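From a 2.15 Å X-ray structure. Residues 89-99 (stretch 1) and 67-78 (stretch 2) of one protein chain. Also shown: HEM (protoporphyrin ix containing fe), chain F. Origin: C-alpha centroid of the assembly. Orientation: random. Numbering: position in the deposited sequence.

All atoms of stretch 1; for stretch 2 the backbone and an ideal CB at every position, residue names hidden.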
# COMPACT_ATOMS: atom_id res chain seq x y z
N PRO A 89 -0.43 6.42 -43.49
CA PRO A 89 -1.61 5.59 -43.12
C PRO A 89 -1.49 4.19 -43.68
O PRO A 89 -1.05 3.93 -44.80
CB PRO A 89 -2.80 6.39 -43.63
CG PRO A 89 -2.27 7.81 -43.66
CD PRO A 89 -0.85 7.70 -44.16
N MET A 90 -1.64 3.18 -42.84
CA MET A 90 -1.70 1.79 -43.14
C MET A 90 -2.81 1.45 -44.18
O MET A 90 -3.72 2.22 -44.37
CB MET A 90 -2.04 1.04 -41.86
CG MET A 90 -0.78 0.71 -41.08
SD MET A 90 -1.09 -0.18 -39.59
CE MET A 90 -1.42 -1.86 -40.16
N PRO A 91 -2.65 0.36 -44.89
CA PRO A 91 -3.79 -0.09 -45.76
C PRO A 91 -5.07 -0.08 -44.92
O PRO A 91 -5.10 -0.43 -43.74
CB PRO A 91 -3.37 -1.52 -46.12
CG PRO A 91 -1.88 -1.58 -45.89
CD PRO A 91 -1.61 -0.66 -44.70
N PHE A 92 -6.23 0.25 -45.48
CA PHE A 92 -7.54 0.17 -44.87
C PHE A 92 -7.72 1.14 -43.70
O PHE A 92 -8.39 0.87 -42.68
CB PHE A 92 -7.84 -1.27 -44.47
CG PHE A 92 -7.72 -2.28 -45.58
CD1 PHE A 92 -8.70 -2.35 -46.56
CD2 PHE A 92 -6.58 -3.11 -45.67
CE1 PHE A 92 -8.59 -3.30 -47.60
CE2 PHE A 92 -6.48 -4.00 -46.73
CZ PHE A 92 -7.50 -4.16 -47.69
N SER A 93 -7.17 2.37 -43.82
CA SER A 93 -7.11 3.19 -42.61
C SER A 93 -8.40 3.98 -42.40
O SER A 93 -8.66 4.58 -41.32
CB SER A 93 -5.87 4.08 -42.63
OG SER A 93 -6.24 5.12 -43.54
N ASP A 94 -9.31 3.95 -43.39
CA ASP A 94 -10.59 4.59 -43.15
C ASP A 94 -11.62 3.64 -42.53
O ASP A 94 -12.67 4.23 -42.20
CB ASP A 94 -11.19 5.28 -44.39
CG ASP A 94 -11.21 4.35 -45.59
OD1 ASP A 94 -10.81 3.16 -45.44
OD2 ASP A 94 -11.57 4.80 -46.71
N ALA A 95 -11.36 2.38 -42.27
CA ALA A 95 -12.27 1.60 -41.46
C ALA A 95 -12.59 2.29 -40.16
O ALA A 95 -11.79 3.02 -39.55
CB ALA A 95 -11.83 0.19 -41.18
N LYS A 96 -13.77 2.09 -39.68
CA LYS A 96 -14.38 2.45 -38.43
C LYS A 96 -13.53 2.27 -37.17
O LYS A 96 -13.07 1.20 -36.72
CB LYS A 96 -15.64 1.55 -38.37
CG LYS A 96 -16.52 1.57 -37.14
CD LYS A 96 -17.77 0.67 -37.31
CE LYS A 96 -18.85 1.28 -38.18
NZ LYS A 96 -20.09 0.40 -38.33
N LYS A 97 -13.40 3.35 -36.44
CA LYS A 97 -12.77 3.46 -35.15
C LYS A 97 -13.62 2.73 -34.12
O LYS A 97 -14.83 2.99 -34.10
CB LYS A 97 -12.63 4.93 -34.70
CG LYS A 97 -11.81 5.77 -35.68
CD LYS A 97 -11.36 7.08 -35.03
CE LYS A 97 -12.27 8.24 -35.35
NZ LYS A 97 -12.29 9.30 -34.26
N LYS A 98 -13.03 1.85 -33.34
CA LYS A 98 -13.80 1.10 -32.35
C LYS A 98 -12.99 1.20 -31.06
O LYS A 98 -11.78 1.39 -31.12
CB LYS A 98 -14.03 -0.40 -32.64
CG LYS A 98 -14.73 -0.69 -33.97
CD LYS A 98 -15.08 -2.16 -34.10
CE LYS A 98 -15.72 -2.49 -35.48
NZ LYS A 98 -15.89 -4.01 -35.48
N LYS A 99 -13.64 1.09 -29.93
CA LYS A 99 -12.95 1.10 -28.65
C LYS A 99 -12.29 -0.25 -28.48
O LYS A 99 -12.81 -1.23 -29.03
CB LYS A 99 -13.98 1.36 -27.53
CG LYS A 99 -14.45 2.83 -27.63
CD LYS A 99 -15.65 3.10 -26.74
CE LYS A 99 -16.97 3.28 -27.48
NZ LYS A 99 -17.19 4.67 -28.00
N UNK A 67 -2.46 -8.43 -34.86
CA UNK A 67 -1.93 -7.44 -33.92
C UNK A 67 -2.11 -6.05 -34.46
O UNK A 67 -2.39 -5.06 -33.74
CB UNK A 67 -0.45 -7.70 -33.63
N UNK A 68 -1.82 -5.94 -35.77
CA UNK A 68 -2.03 -4.67 -36.40
C UNK A 68 -3.17 -4.61 -37.45
O UNK A 68 -3.79 -3.54 -37.54
CB UNK A 68 -0.71 -4.25 -37.06
N UNK A 69 -3.08 -5.48 -38.49
CA UNK A 69 -4.07 -5.32 -39.56
C UNK A 69 -5.44 -5.72 -38.95
O UNK A 69 -5.42 -6.75 -38.31
CB UNK A 69 -3.72 -6.17 -40.78
N UNK A 70 -6.51 -4.97 -39.14
CA UNK A 70 -7.78 -5.47 -38.56
C UNK A 70 -8.77 -5.89 -39.63
O UNK A 70 -8.98 -5.21 -40.66
CB UNK A 70 -8.42 -4.40 -37.67
N UNK A 71 -9.60 -6.89 -39.34
CA UNK A 71 -10.71 -7.27 -40.21
C UNK A 71 -11.69 -6.16 -40.47
O UNK A 71 -12.18 -5.93 -41.59
CB UNK A 71 -11.46 -8.46 -39.61
N UNK A 72 -12.17 -5.52 -39.38
CA UNK A 72 -13.47 -4.84 -39.42
C UNK A 72 -13.27 -3.51 -38.65
O UNK A 72 -14.21 -2.93 -38.15
CB UNK A 72 -14.58 -5.70 -38.81
N UNK A 73 -12.05 -2.96 -38.57
CA UNK A 73 -11.81 -1.69 -37.89
C UNK A 73 -10.46 -1.05 -38.22
O UNK A 73 -9.60 -1.61 -38.87
CB UNK A 73 -11.91 -1.90 -36.38
N UNK A 74 -10.37 0.22 -37.79
CA UNK A 74 -9.13 0.99 -38.04
C UNK A 74 -7.93 0.18 -37.67
O UNK A 74 -7.89 -0.46 -36.61
CB UNK A 74 -9.12 2.31 -37.26
N UNK A 75 -6.98 -0.02 -38.58
CA UNK A 75 -5.75 -0.72 -38.23
C UNK A 75 -4.94 -0.07 -37.08
O UNK A 75 -5.11 1.12 -36.78
CB UNK A 75 -4.87 -0.81 -39.48
N UNK A 76 -4.19 -0.84 -36.32
CA UNK A 76 -3.24 -0.44 -35.29
C UNK A 76 -1.80 -0.63 -35.84
O UNK A 76 -1.40 -1.74 -36.13
CB UNK A 76 -3.46 -1.25 -34.01
N UNK A 77 -1.09 0.49 -35.90
CA UNK A 77 0.38 0.33 -36.10
C UNK A 77 0.94 0.04 -34.76
O UNK A 77 1.32 1.02 -34.03
CB UNK A 77 1.05 1.56 -36.72
N UNK A 78 1.18 -1.21 -34.38
CA UNK A 78 1.29 -1.47 -32.95
C UNK A 78 2.65 -0.90 -32.43
O UNK A 78 2.83 -0.75 -31.22
CB UNK A 78 1.18 -2.97 -32.67
CHA HEM F . -13.96 -10.61 -36.71
CHB HEM F . -17.76 -11.14 -39.75
CHC HEM F . -14.84 -11.34 -43.61
CHD HEM F . -11.07 -10.78 -40.61
C1A HEM F . -15.23 -10.79 -37.24
C2A HEM F . -16.41 -10.94 -36.41
C3A HEM F . -17.43 -11.05 -37.26
C4A HEM F . -16.94 -10.98 -38.61
CMA HEM F . -18.93 -11.21 -36.97
CAA HEM F . -16.45 -10.97 -34.86
CBA HEM F . -16.31 -9.77 -33.96
CGA HEM F . -16.63 -9.74 -32.48
O1A HEM F . -17.28 -8.69 -32.11
O2A HEM F . -16.27 -10.64 -31.65
C1B HEM F . -17.31 -11.12 -41.05
C2B HEM F . -18.14 -11.02 -42.25
C3B HEM F . -17.33 -11.03 -43.32
C4B HEM F . -15.99 -11.21 -42.82
CMB HEM F . -19.67 -10.85 -42.22
CAB HEM F . -17.68 -10.83 -44.80
CBB HEM F . -18.57 -10.02 -45.42
C1C HEM F . -13.55 -11.27 -43.12
C2C HEM F . -12.33 -11.37 -43.90
C3C HEM F . -11.33 -11.18 -43.09
C4C HEM F . -11.83 -10.99 -41.76
CMC HEM F . -12.31 -11.63 -45.43
CAC HEM F . -9.80 -11.03 -43.36
CBC HEM F . -9.36 -10.30 -44.41
C1D HEM F . -11.48 -10.65 -39.31
C2D HEM F . -10.67 -10.45 -38.14
C3D HEM F . -11.48 -10.38 -37.09
C4D HEM F . -12.86 -10.57 -37.55
CMD HEM F . -9.12 -10.32 -38.22
CAD HEM F . -11.19 -10.11 -35.59
CBD HEM F . -11.53 -8.60 -35.34
CGD HEM F . -10.95 -7.61 -36.33
O1D HEM F . -9.72 -7.77 -36.61
O2D HEM F . -11.64 -6.71 -36.85
NA HEM F . -15.57 -10.89 -38.59
NB HEM F . -16.02 -11.21 -41.44
NC HEM F . -13.21 -11.08 -41.79
ND HEM F . -12.79 -10.72 -38.91
FE HEM F . -14.37 -10.90 -40.21

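Position 67 has nothing of stretch 1 within reach of its CB; it is Ser67. At 68 the CB points toward stretch 1, 4.0 Å from Met90 CE, which favours a small apolar residue. Cys68 fits: its CB lies 3.9 Å from Met90 CE, while its SG accepts a hydrogen bond from the backbone N of position 78.

The CB of 69 points sideways, with the methyl end of Met90 and the ring of Pro91 ahead. A flat ring or a long apolar chain would suit. His69 bends its end nearer, and Met90 CE sits over one ring face, 3.9 Å from the centroid, in a CH-pi contact; Pro91 CD lies at the edge. A water bridges the two stretches, accepting from His69 ND1 at 2.6 Å and donating to Pro91 O at 2.7 Å.

Position 70 is free of stretch 1, and Lys70 leads its end away. At 71 the heme decides: an ideal CB would fall 2.2 Å from HEM C1D, so glycine is the natural answer. Gly71 N donates to HEM O1D at 2.9 Å. The CB of 72 points sideways to stretch 1 and stands over the porphyrin face, where an iron ligand is wanted; histidine is the obvious candidate. His72 NE2 holds HEM FE at 2.0 Å, and Lys98 CE packs 3.1 Å from His72 O.

At 73 the extended backbone sets CB beside Lys96 O and the Lys98 chain, inviting an acid or a polar residue. Glu73 OE1 stays 4.5 Å from Lys98 NZ, beyond a salt bridge; a water closes the gap, donating to Glu73 OE1 and HEM O2D, both at 2.7 Å, and accepting from Lys98 NZ at 2.8 Å.

At position 74 the backbone N donates to Lys96 O at 3.1 Å and 163°, the one direct hydrogen bond across the stretches, which argues against proline. Glu74 extends so that OE1 comes 3.6 Å from Lys97 CG.

At 75 CB points toward Met90, and phi of -59° permits proline; a compact apolar residue is called for. Pro75 sets CG 3.8 Å from Met90 CB and CD 3.4 Å from Phe92 O.

Position 76 points away, so stretch 1 sets no side-chain rule, but its N donates to Cys68 O at 3.0 Å, which argues against proline. Lys76 makes a long salt bridge, NZ to Glu73 OE2 at 3.9 Å. At 77, CB lies beside Met90 SD, suiting apolar residues, and Phe77 CB packs 4.0 Å from that sulfur. Position 78 faces away; it is Tyr78.

Stretch 2, residues 67-78: SCHKGHEEPKFY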
# COMPACT_ATOMS: atom_id res chain seq x y z
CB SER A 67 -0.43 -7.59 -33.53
OG SER A 67 -0.29 -8.87 -32.95
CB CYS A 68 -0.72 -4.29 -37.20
SG CYS A 68 0.75 -4.33 -36.05
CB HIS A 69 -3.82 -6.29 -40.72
CG HIS A 69 -2.56 -5.77 -41.42
ND1 HIS A 69 -2.68 -4.65 -42.21
CD2 HIS A 69 -1.30 -6.17 -41.48
CE1 HIS A 69 -1.54 -4.40 -42.79
NE2 HIS A 69 -0.68 -5.28 -42.38
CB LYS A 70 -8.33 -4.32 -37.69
CG LYS A 70 -7.57 -4.10 -36.38
CD LYS A 70 -7.58 -5.20 -35.35
CE LYS A 70 -6.43 -5.10 -34.33
NZ LYS A 70 -6.50 -6.18 -33.27
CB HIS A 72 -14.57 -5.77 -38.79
CG HIS A 72 -14.71 -7.04 -39.63
ND1 HIS A 72 -15.14 -6.88 -40.93
CD2 HIS A 72 -14.48 -8.34 -39.49
CE1 HIS A 72 -15.06 -8.05 -41.53
NE2 HIS A 72 -14.75 -9.02 -40.71
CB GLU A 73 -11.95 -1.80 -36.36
CG GLU A 73 -10.82 -2.51 -35.69
CD GLU A 73 -10.95 -2.83 -34.22
OE1 GLU A 73 -11.75 -3.68 -33.81
OE2 GLU A 73 -10.22 -2.39 -33.33
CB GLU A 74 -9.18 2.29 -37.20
CG GLU A 74 -7.90 3.16 -37.29
CD GLU A 74 -8.17 4.37 -36.38
OE1 GLU A 74 -8.55 4.24 -35.20
OE2 GLU A 74 -8.23 5.46 -36.92
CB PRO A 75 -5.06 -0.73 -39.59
CG PRO A 75 -5.45 0.50 -40.27
CD PRO A 75 -6.78 0.91 -39.73
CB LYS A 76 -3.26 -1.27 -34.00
CG LYS A 76 -4.58 -0.83 -33.31
CD LYS A 76 -4.80 -1.53 -31.96
CE LYS A 76 -6.32 -1.55 -31.71
NZ LYS A 76 -6.81 -2.92 -31.43
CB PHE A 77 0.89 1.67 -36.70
CG PHE A 77 2.38 1.62 -36.98
CD1 PHE A 77 2.93 0.54 -37.67
CD2 PHE A 77 3.13 2.74 -36.63
CE1 PHE A 77 4.29 0.57 -37.99
CE2 PHE A 77 4.47 2.77 -37.01
CZ PHE A 77 5.02 1.70 -37.65
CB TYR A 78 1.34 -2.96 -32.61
CG TYR A 78 0.82 -3.28 -31.22
CD1 TYR A 78 -0.55 -3.51 -30.98
CD2 TYR A 78 1.67 -3.40 -30.15
CE1 TYR A 78 -1.05 -3.80 -29.69
CE2 TYR A 78 1.21 -3.72 -28.87
CZ TYR A 78 -0.14 -3.95 -28.67
OH TYR A 78 -0.54 -4.29 -27.41
O HOH W 1 -4.32 -2.67 -42.53
O HOH W 2 -8.54 -1.47 -41.16
O HOH W 3 -13.34 -5.21 -35.40
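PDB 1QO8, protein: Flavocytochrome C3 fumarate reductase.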